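Local coordinates for macrophage migration inhibitory factor-like protein (Leishmania major, PDB 3FWT) that belongs to the macrophage migration inhibitory factor family, whose small alpha/beta subunits assemble into trimers, at residues Y44-R49 with T98-A103. Residues are numbered along the deposited sequence; the frame is centred on the assembly and turned at random.
Sequences YGMICR and TPRIAA
I47 packs between two helices of the macrophage migration inhibitory factor fold, where it meets R100 and I101. Helices 34-52 and 92-109 lie on the same side of the chain's mixed beta sheet and run antiparallel here, their local axes at 174° and 10.0 Å apart.

The apolar packing centres on I47, whose side chain leaves the backbone toward helix 92-109. With CG1 anti to its own carbonyl carbon (chi1 -63°) and CD1 extended beyond it, the longer branch reaches the backbone of 98-103: I47 CD1 rests 3.5 Å from R100 CB and 3.8 Å from I101 N. I47 CD1 also touches I101 CG1 at 4.2 Å. Nearer the sheet, I101 turns its other branch to Y44. I101 CG2 meets Y44 CE1 at 4.2 Å, approaching the ring obliquely, and the two side chains lie roughly perpendicular. Y44 then runs on across the sheet, packing on L24, T61 and F63 and hydrogen-bonding through OH to T26, while I101 settles on V118 and Y120.

The charged part of the contact belongs to R100. R100 and I47 pass one another heading opposite ways, and the arginine chain bends at chi3 (63°), bringing the guanidinium over helix 34-52, where I47 CG1 sits 3.5 Å above one face of that group, displaced from its middle. Salt bridges from NH1 to E51 and from NH2 to E50 tie its polar end to the same helix, so apolar and ionic contacts both join the pair. M46 comes in at the edge of the guanidinium, near its plane, with M46 CE 4.1 Å from R100 NH2.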
ATOM      1  N   TYR A  44       8.718  15.501  -5.878  1.00 15.82           N
ATOM      2  CA  TYR A  44       9.136  14.131  -5.865  1.00 17.39           C
ATOM      3  C   TYR A  44      10.082  13.764  -7.020  1.00 17.88           C
ATOM      4  O   TYR A  44      10.956  12.959  -6.831  1.00 20.57           O
ATOM      5  CB  TYR A  44       7.904  13.213  -5.946  1.00 15.76           C
ATOM      6  CG  TYR A  44       6.987  13.342  -4.696  1.00 15.02           C
ATOM      7  CD1 TYR A  44       7.430  13.922  -3.522  1.00 12.89           C
ATOM      8  CD2 TYR A  44       5.721  12.764  -4.711  1.00 14.00           C
ATOM      9  CE1 TYR A  44       6.572  13.998  -2.363  1.00 14.00           C
ATOM     10  CE2 TYR A  44       4.898  12.800  -3.658  1.00  9.35           C
ATOM     11  CZ  TYR A  44       5.292  13.432  -2.467  1.00 16.53           C
ATOM     12  OH  TYR A  44       4.395  13.408  -1.395  1.00 14.54           O
ATOM     13  N   GLY A  45       9.825  14.283  -8.209  1.00 19.39           N
ATOM     14  CA  GLY A  45      10.603  13.915  -9.414  1.00 21.63           C
ATOM     15  C   GLY A  45      12.029  14.392  -9.225  1.00 21.05           C
ATOM     16  O   GLY A  45      12.938  13.670  -9.501  1.00 23.02           O
ATOM     17  N   MET A  46      12.206  15.627  -8.768  1.00 22.55           N
ATOM     18  CA  MET A  46      13.512  16.169  -8.480  1.00 22.74           C
ATOM     19  C   MET A  46      14.227  15.375  -7.414  1.00 22.36           C
ATOM     20  O   MET A  46      15.383  15.026  -7.555  1.00 21.13           O
ATOM     21  CB  MET A  46      13.376  17.565  -7.884  1.00 24.83           C
ATOM     22  CG  MET A  46      13.515  18.733  -8.810  1.00 29.57           C
ATOM     23  SD  MET A  46      14.279  20.115  -7.864  1.00 39.64           S
ATOM     24  CE  MET A  46      13.087  20.382  -6.521  1.00 38.71           C
ATOM     25  N   ILE A  47      13.563  15.175  -6.283  1.00 20.42           N
ATOM     26  CA  ILE A  47      14.128  14.414  -5.209  1.00 18.89           C
ATOM     27  C   ILE A  47      14.594  13.045  -5.668  1.00 21.01           C
ATOM     28  O   ILE A  47      15.672  12.600  -5.260  1.00 20.77           O
ATOM     29  CB  ILE A  47      13.092  14.256  -4.069  1.00 19.45           C
ATOM     30  CG1 ILE A  47      12.750  15.667  -3.514  1.00 15.33           C
ATOM     31  CG2 ILE A  47      13.631  13.288  -3.041  1.00 20.71           C
ATOM     32  CD1 ILE A  47      11.388  15.798  -2.683  1.00 14.41           C
ATOM     33  N   CYS A  48      13.767  12.365  -6.472  1.00 20.82           N
ATOM     34  CA  CYS A  48      14.162  11.072  -7.010  1.00 22.87           C
ATOM     35  C   CYS A  48      15.359  11.178  -7.971  1.00 25.22           C
ATOM     36  O   CYS A  48      16.317  10.419  -7.848  1.00 24.80           O
ATOM     37  CB  CYS A  48      12.993  10.415  -7.707  1.00 22.71           C
ATOM     38  SG  CYS A  48      11.810   9.803  -6.478  1.00 21.18           S
ATOM     39  N   ARG A  49      15.305  12.129  -8.911  1.00 26.49           N
ATOM     40  CA  ARG A  49      16.428  12.277  -9.801  1.00 29.18           C
ATOM     41  C   ARG A  49      17.729  12.596  -9.097  1.00 29.71           C
ATOM     42  O   ARG A  49      18.736  11.937  -9.381  1.00 29.81           O
ATOM     43  CB  ARG A  49      16.152  13.287 -10.909  1.00 29.08           C
ATOM     44  CG  ARG A  49      15.294  12.597 -11.948  1.00 31.27           C
ATOM     45  CD  ARG A  49      14.592  13.557 -12.853  1.00 35.54           C
ATOM     46  NE  ARG A  49      13.454  12.891 -13.468  1.00 42.34           N
ATOM     47  CZ  ARG A  49      12.187  13.300 -13.336  1.00 43.38           C
ATOM     48  NH1 ARG A  49      11.898  14.399 -12.647  1.00 42.56           N
ATOM     49  NH2 ARG A  49      11.215  12.636 -13.941  1.00 45.63           N
ATOM     50  N   THR A  98      13.973  11.655   2.777  1.00 18.14           N
ATOM     51  CA  THR A  98      12.895  11.926   3.728  1.00 16.94           C
ATOM     52  C   THR A  98      12.695  13.412   4.045  1.00 17.64           C
ATOM     53  O   THR A  98      11.577  13.933   3.962  1.00 15.51           O
ATOM     54  CB  THR A  98      13.164  11.106   4.961  1.00 17.27           C
ATOM     55  OG1 THR A  98      12.964   9.726   4.644  1.00 14.90           O
ATOM     56  CG2 THR A  98      12.304  11.521   6.166  1.00 16.66           C
ATOM     57  N   PRO A  99      13.784  14.122   4.383  1.00 17.54           N
ATOM     58  CA  PRO A  99      13.552  15.503   4.743  1.00 17.92           C
ATOM     59  C   PRO A  99      13.013  16.318   3.555  1.00 17.11           C
ATOM     60  O   PRO A  99      12.254  17.253   3.768  1.00 16.67           O
ATOM     61  CB  PRO A  99      14.937  16.002   5.239  1.00 17.85           C
ATOM     62  CG  PRO A  99      15.895  14.854   5.065  1.00 17.77           C
ATOM     63  CD  PRO A  99      15.091  13.605   4.825  1.00 19.60           C
ATOM     64  N   ARG A 100      13.384  15.960   2.322  1.00 16.53           N
ATOM     65  CA  ARG A 100      12.847  16.650   1.137  1.00 17.12           C
ATOM     66  C   ARG A 100      11.382  16.314   0.890  1.00 17.04           C
ATOM     67  O   ARG A 100      10.594  17.225   0.677  1.00 14.00           O
ATOM     68  CB  ARG A 100      13.723  16.409  -0.092  1.00 18.23           C
ATOM     69  CG  ARG A 100      15.194  16.857   0.211  1.00 21.52           C
ATOM     70  CD  ARG A 100      16.091  16.619  -0.940  1.00 18.29           C
ATOM     71  NE  ARG A 100      15.657  17.423  -2.063  1.00 24.87           N
ATOM     72  CZ  ARG A 100      16.205  17.403  -3.274  1.00 23.48           C
ATOM     73  NH1 ARG A 100      17.254  16.635  -3.529  1.00 21.40           N
ATOM     74  NH2 ARG A 100      15.684  18.151  -4.229  1.00 19.17           N
ATOM     75  N   ILE A 101      11.032  15.016   1.039  1.00 16.03           N
ATOM     76  CA  ILE A 101       9.663  14.598   0.848  1.00 15.20           C
ATOM     77  C   ILE A 101       8.772  15.294   1.865  1.00 15.71           C
ATOM     78  O   ILE A 101       7.739  15.910   1.485  1.00 14.60           O
ATOM     79  CB  ILE A 101       9.596  13.076   0.962  1.00 16.35           C
ATOM     80  CG1 ILE A 101      10.230  12.465  -0.321  1.00 12.93           C
ATOM     81  CG2 ILE A 101       8.164  12.517   1.209  1.00 13.25           C
ATOM     82  CD1 ILE A 101      10.435  10.933  -0.114  1.00 10.12           C
ATOM     83  N   ALA A 102       9.186  15.240   3.133  1.00 13.58           N
ATOM     84  CA  ALA A 102       8.450  15.853   4.218  1.00 14.97           C
ATOM     85  C   ALA A 102       8.348  17.369   4.004  1.00 15.76           C
ATOM     86  O   ALA A 102       7.261  17.902   4.172  1.00 16.13           O
ATOM     87  CB  ALA A 102       9.082  15.510   5.562  1.00 16.89           C
ATOM     88  N   ALA A 103       9.446  18.065   3.610  1.00 14.48           N
ATOM     89  CA  ALA A 103       9.369  19.508   3.336  1.00 13.82           C
ATOM     90  C   ALA A 103       8.354  19.831   2.240  1.00 12.53           C
ATOM     91  O   ALA A 103       7.577  20.773   2.329  1.00 13.01           O
ATOM     92  CB  ALA A 103      10.783  20.097   2.937  1.00 12.98           C
TER